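Local coordinates for protein putative arylalkylamine N-Acetyltransferase 7 (Aedes aegypti, PDB 4FD7) that probably acts as an N-acetyltransferase of the GNAT family, moving an acetyl group from acetyl-CoA to an amine, with arylalkylamines as putative substrates, at residues S87-R92 with D96-V101; V29-Q34 with R160-A165; A136-R141 with L183-F188. One frame throughout, in Å; residues are numbered along the deposited sequence.

Interaction 1 of 3, residues S87-R92 with D96-V101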
loop_
_atom_site.group_PDB
_atom_site.type_symbol
_atom_site.label_atom_id
_atom_site.label_comp_id
_atom_site.label_asym_id
_atom_site.label_seq_id
_atom_site.Cartn_x
_atom_site.Cartn_y
_atom_site.Cartn_z
ATOM N N SER A 87 3.348 -2.394 9.251
ATOM C CA SER A 87 2.087 -2.505 8.518
ATOM C C SER A 87 0.871 -2.069 9.334
ATOM O O SER A 87 0.828 -2.248 10.551
ATOM C CB SER A 87 1.897 -3.900 7.918
ATOM O OG SER A 87 2.931 -4.161 6.979
ATOM N N LEU A 88 -0.113 -1.497 8.643
ATOM C CA LEU A 88 -1.240 -0.872 9.330
ATOM C C LEU A 88 -2.573 -1.584 9.088
ATOM O O LEU A 88 -2.814 -2.093 8.001
ATOM C CB LEU A 88 -1.328 0.593 8.918
ATOM C CG LEU A 88 -0.146 1.455 9.381
ATOM C CD1 LEU A 88 -0.254 2.863 8.821
ATOM C CD2 LEU A 88 -0.115 1.483 10.906
ATOM N N VAL A 89 -3.439 -1.617 10.106
ATOM C CA VAL A 89 -4.708 -2.333 9.985
ATOM C C VAL A 89 -5.840 -1.477 10.543
ATOM O O VAL A 89 -5.634 -0.716 11.495
ATOM C CB VAL A 89 -4.664 -3.711 10.705
ATOM C CG1 VAL A 89 -4.440 -3.570 12.229
ATOM C CG2 VAL A 89 -5.947 -4.505 10.455
ATOM N N CYS A 90 -7.021 -1.588 9.939
ATOM C CA CYS A 90 -8.192 -0.842 10.400
ATOM C C CYS A 90 -9.207 -1.791 11.028
ATOM O O CYS A 90 -9.534 -2.848 10.464
ATOM C CB CYS A 90 -8.850 -0.079 9.230
ATOM S SG CYS A 90 -10.338 0.898 9.637
ATOM N N PHE A 91 -9.695 -1.412 12.206
ATOM C CA PHE A 91 -10.776 -2.164 12.858
ATOM C C PHE A 91 -11.929 -1.232 13.155
ATOM O O PHE A 91 -11.727 -0.051 13.408
ATOM C CB PHE A 91 -10.320 -2.777 14.191
ATOM C CG PHE A 91 -9.240 -3.817 14.063
ATOM C CD1 PHE A 91 -9.473 -5.015 13.396
ATOM C CD2 PHE A 91 -7.991 -3.607 14.641
ATOM C CE1 PHE A 91 -8.463 -5.992 13.302
ATOM C CE2 PHE A 91 -6.978 -4.568 14.545
ATOM C CZ PHE A 91 -7.213 -5.761 13.878
ATOM N N ARG A 92 -13.139 -1.775 13.124
ATOM C CA ARG A 92 -14.315 -1.088 13.634
ATOM C C ARG A 92 -14.428 -1.397 15.130
ATOM O O ARG A 92 -14.286 -2.548 15.535
ATOM C CB ARG A 92 -15.556 -1.608 12.899
ATOM C CG ARG A 92 -16.857 -0.878 13.224
ATOM C CD ARG A 92 -17.942 -1.425 12.320
ATOM N NE ARG A 92 -17.926 -2.883 12.334
ATOM C CZ ARG A 92 -18.942 -3.637 12.739
ATOM N NH1 ARG A 92 -20.071 -3.066 13.139
ATOM N NH2 ARG A 92 -18.832 -4.960 12.732
ATOM N N ASP A 96 -13.361 -7.622 15.924
ATOM C CA ASP A 96 -11.964 -7.962 15.696
ATOM C C ASP A 96 -11.692 -8.255 14.224
ATOM O O ASP A 96 -10.578 -8.622 13.834
ATOM C CB ASP A 96 -11.568 -9.145 16.579
ATOM C CG ASP A 96 -11.646 -8.812 18.051
ATOM O OD1 ASP A 96 -10.802 -8.025 18.520
ATOM O OD2 ASP A 96 -12.545 -9.332 18.742
ATOM N N GLU A 97 -12.714 -8.054 13.403
ATOM C CA GLU A 97 -12.617 -8.364 11.985
ATOM C C GLU A 97 -11.834 -7.292 11.232
ATOM O O GLU A 97 -12.045 -6.093 11.446
ATOM C CB GLU A 97 -14.020 -8.492 11.402
ATOM C CG GLU A 97 -14.097 -9.247 10.107
ATOM C CD GLU A 97 -15.531 -9.470 9.695
ATOM O OE1 GLU A 97 -16.198 -10.324 10.312
ATOM O OE2 GLU A 97 -15.994 -8.770 8.769
ATOM N N ILE A 98 -10.938 -7.719 10.349
ATOM C CA ILE A 98 -10.137 -6.760 9.583
ATOM C C ILE A 98 -10.994 -5.965 8.596
ATOM O O ILE A 98 -11.666 -6.542 7.734
ATOM C CB ILE A 98 -8.978 -7.440 8.829
ATOM C CG1 ILE A 98 -7.953 -7.984 9.823
ATOM C CG2 ILE A 98 -8.326 -6.451 7.842
ATOM C CD1 ILE A 98 -6.870 -8.823 9.185
ATOM N N VAL A 99 -10.972 -4.640 8.716
ATOM C CA VAL A 99 -11.709 -3.796 7.777
ATOM C C VAL A 99 -10.843 -3.494 6.557
ATOM O O VAL A 99 -11.274 -3.660 5.413
ATOM C CB VAL A 99 -12.181 -2.478 8.412
ATOM C CG1 VAL A 99 -12.853 -1.603 7.376
ATOM C CG2 VAL A 99 -13.149 -2.753 9.571
ATOM N N GLY A 100 -9.623 -3.043 6.818
ATOM C CA GLY A 100 -8.653 -2.812 5.770
ATOM C C GLY A 100 -7.247 -3.070 6.274
ATOM O O GLY A 100 -7.017 -3.146 7.478
ATOM N N VAL A 101 -6.302 -3.224 5.353
ATOM C CA VAL A 101 -4.909 -3.414 5.728
ATOM C C VAL A 101 -3.998 -2.767 4.679
ATOM O O VAL A 101 -4.371 -2.639 3.520
ATOM C CB VAL A 101 -4.575 -4.920 6.038
ATOM C CG1 VAL A 101 -5.118 -5.837 4.983
ATOM C CG2 VAL A 101 -3.085 -5.159 6.227
HETATM O O HOH W 1 -13.616 -4.504 12.973
#
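The F91 ring meets the turn residue E97 with its rim: E97 O lies at the ring edge, near the plane, 3.4 Å from F91 CD1, while D96 O approaches F91 CE1 obliquely. One face of the ring is occupied by CG2 of V89, 3.8 Å above the plane and displaced toward the rim. V89 CG2 itself stands anti to the backbone N, and this places it within 4.0 Å of I98 CG2, the two side chains crossing at about a right angle. The C-H edge of an aromatic ring, slightly positive, suits the carbonyl oxygen of E97. V89, I98 and V101 are apolar, and I98 and V101 pack on helix 41-55. On the other side C90 SG, compact and only weakly polar, rests 4.0 Å from V99 CB, with F18 next to it.

Two backbone bonds cross between the segments: C90 N to G100 O at 2.9 Å, nearly straight at 169°, and V99 N to C90 O. V99 has near-helical backbone angles, and it lies with G100 opposite C90, which is consistent with a beta bulge; G100 N is a buried N-H with no partner in the model. Toward the turn, a water accepts a hydrogen bond from R92 N and lies within hydrogen-bonding reach of E97 O, spanning the widening gap. The charged ends have other partners: R92 forms a salt bridge with D22 and E97 with K158. Antiparallel at 154°, strands 88-92 and 98-108 form a beta hairpin, the third and fourth strands of the five-stranded sheet in this GNAT fold.

Interaction 2 of 3, residues V29-Q34 with R160-A165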
loop_
_atom_site.group_PDB
_atom_site.type_symbol
_atom_site.label_atom_id
_atom_site.label_comp_id
_atom_site.label_asym_id
_atom_site.label_seq_id
_atom_site.Cartn_x
_atom_site.Cartn_y
_atom_site.Cartn_z
ATOM N N VAL A 29 -20.093 5.146 13.335
ATOM C CA VAL A 29 -19.487 4.316 14.342
ATOM C C VAL A 29 -18.021 4.710 14.323
ATOM O O VAL A 29 -17.598 5.446 13.427
ATOM C CB VAL A 29 -19.708 2.831 14.017
ATOM C CG1 VAL A 29 -19.006 2.456 12.715
ATOM C CG2 VAL A 29 -19.275 1.935 15.182
ATOM N N TRP A 30 -17.254 4.257 15.305
ATOM C CA TRP A 30 -15.845 4.606 15.365
ATOM C C TRP A 30 -15.008 3.488 14.788
ATOM O O TRP A 30 -15.337 2.315 14.943
ATOM C CB TRP A 30 -15.417 4.857 16.810
ATOM C CG TRP A 30 -15.777 6.188 17.321
ATOM C CD1 TRP A 30 -16.887 6.516 18.045
ATOM C CD2 TRP A 30 -15.016 7.388 17.183
ATOM N NE1 TRP A 30 -16.869 7.853 18.355
ATOM C CE2 TRP A 30 -15.727 8.416 17.831
ATOM C CE3 TRP A 30 -13.799 7.700 16.563
ATOM C CZ2 TRP A 30 -15.272 9.733 17.879
ATOM C CZ3 TRP A 30 -13.349 9.011 16.605
ATOM C CH2 TRP A 30 -14.079 10.009 17.258
ATOM N N TYR A 31 -13.921 3.868 14.116
ATOM C CA TYR A 31 -12.944 2.924 13.624
ATOM C C TYR A 31 -11.577 3.368 14.131
ATOM O O TYR A 31 -11.407 4.514 14.543
ATOM C CB TYR A 31 -12.892 2.947 12.092
ATOM C CG TYR A 31 -14.153 2.495 11.382
ATOM C CD1 TYR A 31 -14.271 1.197 10.895
ATOM C CD2 TYR A 31 -15.206 3.373 11.175
ATOM C CE1 TYR A 31 -15.424 0.780 10.229
ATOM C CE2 TYR A 31 -16.351 2.972 10.518
ATOM C CZ TYR A 31 -16.457 1.676 10.045
ATOM O OH TYR A 31 -17.605 1.273 9.382
ATOM N N ARG A 32 -10.598 2.477 14.074
ATOM C CA ARG A 32 -9.230 2.862 14.379
ATOM C C ARG A 32 -8.280 2.271 13.342
ATOM O O ARG A 32 -8.595 1.254 12.706
ATOM C CB ARG A 32 -8.826 2.392 15.775
ATOM C CG ARG A 32 -8.849 0.875 15.945
ATOM C CD ARG A 32 -8.525 0.479 17.369
ATOM N NE ARG A 32 -8.439 -0.970 17.527
ATOM C CZ ARG A 32 -9.486 -1.762 17.731
ATOM N NH1 ARG A 32 -10.708 -1.250 17.805
ATOM N NH2 ARG A 32 -9.308 -3.068 17.856
ATOM N N VAL A 33 -7.131 2.925 13.188
ATOM C CA VAL A 33 -6.021 2.399 12.404
ATOM C C VAL A 33 -4.840 2.220 13.364
ATOM O O VAL A 33 -4.486 3.147 14.106
ATOM C CB VAL A 33 -5.597 3.353 11.278
ATOM C CG1 VAL A 33 -4.592 2.641 10.343
ATOM C CG2 VAL A 33 -6.813 3.855 10.496
ATOM N N GLN A 34 -4.251 1.029 13.368
ATOM C CA GLN A 34 -3.211 0.708 14.342
ATOM C C GLN A 34 -2.166 -0.231 13.771
ATOM O O GLN A 34 -2.354 -0.790 12.688
ATOM C CB GLN A 34 -3.827 0.044 15.578
ATOM C CG GLN A 34 -4.535 -1.287 15.277
ATOM C CD GLN A 34 -4.767 -2.121 16.528
ATOM O OE1 GLN A 34 -5.783 -1.982 17.208
ATOM N NE2 GLN A 34 -3.832 -3.004 16.823
ATOM N N ARG A 160 -16.600 -0.396 1.742
ATOM C CA ARG A 160 -16.149 0.657 0.841
ATOM C C ARG A 160 -17.126 1.837 0.795
ATOM O O ARG A 160 -18.262 1.752 1.286
ATOM C CB ARG A 160 -15.772 0.114 -0.555
ATOM C CG ARG A 160 -14.295 -0.356 -0.657
ATOM C CD ARG A 160 -14.018 -1.129 -1.935
ATOM N NE ARG A 160 -13.200 -2.322 -1.717
ATOM C CZ ARG A 160 -13.072 -3.306 -2.607
ATOM N NH1 ARG A 160 -13.715 -3.230 -3.767
ATOM N NH2 ARG A 160 -12.311 -4.366 -2.346
ATOM N N GLY A 161 -16.650 2.960 0.269
ATOM C CA GLY A 161 -17.452 4.163 0.169
ATOM C C GLY A 161 -17.519 4.941 1.472
ATOM O O GLY A 161 -18.320 5.864 1.608
ATOM N N ARG A 162 -16.675 4.564 2.427
ATOM C CA ARG A 162 -16.725 5.133 3.768
ATOM C C ARG A 162 -15.493 5.968 4.092
ATOM O O ARG A 162 -15.368 6.507 5.197
ATOM C CB ARG A 162 -16.906 4.010 4.796
ATOM C CG ARG A 162 -18.341 3.496 4.851
ATOM C CD ARG A 162 -18.446 2.161 5.540
ATOM N NE ARG A 162 -19.826 1.679 5.649
ATOM C CZ ARG A 162 -20.444 0.943 4.728
ATOM N NH1 ARG A 162 -21.696 0.549 4.916
ATOM N NH2 ARG A 162 -19.825 0.606 3.607
ATOM N N GLY A 163 -14.582 6.075 3.129
ATOM C CA GLY A 163 -13.377 6.861 3.339
ATOM C C GLY A 163 -12.301 6.117 4.092
ATOM O O GLY A 163 -11.319 6.736 4.524
ATOM N N ILE A 164 -12.464 4.799 4.232
ATOM C CA ILE A 164 -11.530 3.988 5.022
ATOM C C ILE A 164 -10.100 3.999 4.451
ATOM O O ILE A 164 -9.129 4.104 5.213
ATOM C CB ILE A 164 -12.083 2.552 5.285
ATOM C CG1 ILE A 164 -13.035 2.568 6.490
ATOM C CG2 ILE A 164 -10.950 1.549 5.528
ATOM C CD1 ILE A 164 -14.283 1.729 6.322
ATOM N N ALA A 165 -9.972 3.953 3.125
ATOM C CA ALA A 165 -8.644 3.976 2.499
ATOM C C ALA A 165 -7.907 5.277 2.828
ATOM O O ALA A 165 -6.717 5.278 3.205
ATOM C CB ALA A 165 -8.754 3.794 0.989
#
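Y31, on the extended strand 28-35, faces the first turn of helix 164-170 with its CA 8.8 Å from that of I164, a spacing bridged by side chains alone. The Y31 ring, its CG beside the backbone N (chi1 -65°), extends toward the loop and receives I164 CD1 over one face, 4.2 Å from Y31 CE1. The terminal methyl of isoleucine suits this flat apolar surface. Farther out, the methylene R162 CD comes to 4.0 Å from Y31 OH, and the guanidinium plane is turned 61° from the ring. Both polar ends are held by the same neighbouring chain segment: Y31 OH bonds K21 O, and R162 NH1 bonds D22 O.

The sequence R160-G161-R162-G163-I164-A165 matches the GNAT signature R/Q-x-x-G-x-G/A, which in relatives cradles the CoA pyrophosphate at a helix start; the same role is likely here. Its glycines fit the backbone: G161 and G163 both have positive phi, and at G163, the N-cap, a CB would be jammed against the preceding carbonyl oxygen. Elsewhere on the strand, R32 NE donates to Q34 OE1 at 2.9 Å, in the planes of both groups, while F18 lays its ring almost parallel to that of Y31.

Interaction 3 of 3, residues A136-R141 with L183-F188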
loop_
_atom_site.group_PDB
_atom_site.type_symbol
_atom_site.label_atom_id
_atom_site.label_comp_id
_atom_site.label_asym_id
_atom_site.label_seq_id
_atom_site.Cartn_x
_atom_site.Cartn_y
_atom_site.Cartn_z
ATOM N N ALA A 136 10.377 8.551 -10.157
ATOM C CA ALA A 136 9.991 9.459 -9.075
ATOM C C ALA A 136 11.196 10.086 -8.351
ATOM O O ALA A 136 11.108 11.217 -7.848
ATOM C CB ALA A 136 9.072 8.757 -8.077
ATOM N N ASN A 137 12.297 9.338 -8.261
ATOM C CA ASN A 137 13.569 9.903 -7.813
ATOM C C ASN A 137 13.473 10.509 -6.399
ATOM O O ASN A 137 14.051 11.562 -6.106
ATOM C CB ASN A 137 14.013 10.949 -8.840
ATOM C CG ASN A 137 15.449 11.400 -8.664
ATOM O OD1 ASN A 137 16.282 10.714 -8.050
ATOM N ND2 ASN A 137 15.755 12.567 -9.227
ATOM N N ILE A 138 12.763 9.805 -5.519
ATOM C CA ILE A 138 12.412 10.308 -4.184
ATOM C C ILE A 138 13.612 10.733 -3.310
ATOM O O ILE A 138 13.591 11.814 -2.690
ATOM C CB ILE A 138 11.531 9.273 -3.438
ATOM C CG1 ILE A 138 10.224 9.027 -4.208
ATOM C CG2 ILE A 138 11.222 9.746 -2.030
ATOM C CD1 ILE A 138 9.299 10.269 -4.271
ATOM N N PHE A 139 14.661 9.918 -3.284
ATOM C CA PHE A 139 15.775 10.160 -2.358
ATOM C C PHE A 139 16.516 11.432 -2.695
ATOM O O PHE A 139 16.765 12.251 -1.823
ATOM C CB PHE A 139 16.768 8.994 -2.345
ATOM C CG PHE A 139 16.152 7.689 -1.949
ATOM C CD1 PHE A 139 15.817 7.436 -0.623
ATOM C CD2 PHE A 139 15.889 6.719 -2.904
ATOM C CE1 PHE A 139 15.244 6.223 -0.255
ATOM C CE2 PHE A 139 15.314 5.503 -2.537
ATOM C CZ PHE A 139 14.986 5.267 -1.213
ATOM N N ASP A 140 16.849 11.611 -3.969
ATOM C CA ASP A 140 17.540 12.829 -4.384
ATOM C C ASP A 140 16.637 14.061 -4.374
ATOM O O ASP A 140 17.079 15.148 -4.034
ATOM C CB ASP A 140 18.171 12.652 -5.762
ATOM C CG ASP A 140 19.390 11.747 -5.733
ATOM O OD1 ASP A 140 20.014 11.614 -4.663
ATOM O OD2 ASP A 140 19.734 11.182 -6.793
ATOM N N ARG A 141 15.376 13.891 -4.755
ATOM C CA ARG A 141 14.442 15.011 -4.774
ATOM C C ARG A 141 14.209 15.590 -3.387
ATOM O O ARG A 141 14.084 16.806 -3.231
ATOM C CB ARG A 141 13.109 14.598 -5.391
ATOM C CG ARG A 141 13.082 14.802 -6.895
ATOM C CD ARG A 141 11.741 14.442 -7.493
ATOM N NE ARG A 141 10.631 15.166 -6.873
ATOM C CZ ARG A 141 9.557 14.571 -6.362
ATOM N NH1 ARG A 141 9.456 13.244 -6.393
ATOM N NH2 ARG A 141 8.582 15.295 -5.813
ATOM N N LEU A 183 9.112 11.202 5.430
ATOM C CA LEU A 183 8.432 11.114 4.152
ATOM C C LEU A 183 7.839 9.750 3.936
ATOM O O LEU A 183 8.446 8.740 4.303
ATOM C CB LEU A 183 9.459 11.355 3.038
ATOM C CG LEU A 183 9.057 11.496 1.582
ATOM C CD1 LEU A 183 8.241 12.765 1.347
ATOM C CD2 LEU A 183 10.316 11.539 0.754
ATOM N N SER A 184 6.653 9.722 3.334
ATOM C CA SER A 184 6.138 8.479 2.757
ATOM C C SER A 184 5.962 8.712 1.264
ATOM O O SER A 184 5.612 9.810 0.852
ATOM C CB SER A 184 4.794 8.090 3.385
ATOM O OG SER A 184 4.338 6.842 2.852
ATOM N N ALA A 185 6.229 7.700 0.450
ATOM C CA ALA A 185 5.907 7.768 -0.980
ATOM C C ALA A 185 5.447 6.401 -1.428
ATOM O O ALA A 185 5.849 5.392 -0.878
ATOM C CB ALA A 185 7.083 8.207 -1.806
ATOM N N THR A 186 4.596 6.371 -2.436
ATOM C CA THR A 186 3.986 5.108 -2.821
ATOM C C THR A 186 3.528 5.205 -4.261
ATOM O O THR A 186 3.262 6.305 -4.758
ATOM C CB THR A 186 2.827 4.756 -1.834
ATOM O OG1 THR A 186 3.393 4.269 -0.609
ATOM C CG2 THR A 186 1.876 3.696 -2.391
ATOM N N CYS A 187 3.510 4.074 -4.957
ATOM C CA CYS A 187 2.890 4.022 -6.275
ATOM C C CYS A 187 1.418 3.698 -6.091
ATOM O O CYS A 187 1.074 2.602 -5.662
ATOM C CB CYS A 187 3.544 2.949 -7.156
ATOM S SG CYS A 187 2.741 2.831 -8.769
ATOM N N PHE A 188 0.560 4.677 -6.368
ATOM C CA PHE A 188 -0.882 4.492 -6.345
ATOM C C PHE A 188 -1.353 4.174 -7.759
ATOM O O PHE A 188 -1.119 4.931 -8.710
ATOM C CB PHE A 188 -1.570 5.722 -5.772
ATOM C CG PHE A 188 -1.162 6.029 -4.358
ATOM C CD1 PHE A 188 -0.141 6.941 -4.082
ATOM C CD2 PHE A 188 -1.792 5.401 -3.302
ATOM C CE1 PHE A 188 0.224 7.214 -2.771
ATOM C CE2 PHE A 188 -1.425 5.672 -1.984
ATOM C CZ PHE A 188 -0.422 6.579 -1.724
#
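I138, in the first turn of helix 138-142, sets both of its branches against strand 183-188, and the contact across the segments is apolar. CG2 presses on L183 CD2 at 3.4 Å, tighter than usual for two methyl groups. The other branch, CG1 and CD1, lies over A185, with I138 CD1 3.9 Å from A185 CB. Placing CG1 beside the backbone N (chi1 -61°) and CG2 beside the carbonyl carbon lets the isoleucine straddle two strand positions. A185 is small enough to bring the helix close, and Y147 adjoins both I138 and A185.

The strand alternates its faces, L183 and A185 looking to the helix while S184 and T186 point away from it; their hydroxyls bond R172, and S184 OG also L148 O. Its backbone pairs on one flank with L148 of strand 146-155 and on the other with strand 229-236; as in other GNAT proteins, the neighbouring strands 146-155 and 183-188 probably diverge further along to admit the cofactor.

The polar bonds stay within each segment or run to other parts of the fold. R141 NH1 reaches A136 O, at the end of the preceding helix, at 3.0 Å, and also forms a salt bridge with D205. N137, with positive phi, makes the corner between the two helices, a conformation asparagine tolerates well. On the strand, T186 OG1 bonds A185 O from above the carbonyl plane, while T186 CG2 sits over the centre of the F188 ring.

In the fold
Interactions 1 and 2 adjoin, their centres about 9 Å apart, because strands 88-92 and 28-35 are neighbours in the five-stranded sheet; F91 O with R32 N and V89 O with Q34 N probably bond between them. Along the chain the hairpin of interaction 1 is nested within the loop that interaction 2 closes. Interaction 3 sets helix 138-142 on strand 183-188 of the other, three-stranded sheet, with its centre about 25 Å from each of the others; it follows interaction 1 in sequence, while its segments alternate with those of interaction 2. Strand 146-155, bonded to 183-188, links the two sheets, and the probable CoA-binding segment 160-165, loop and helix start, lies in the connection between these strands.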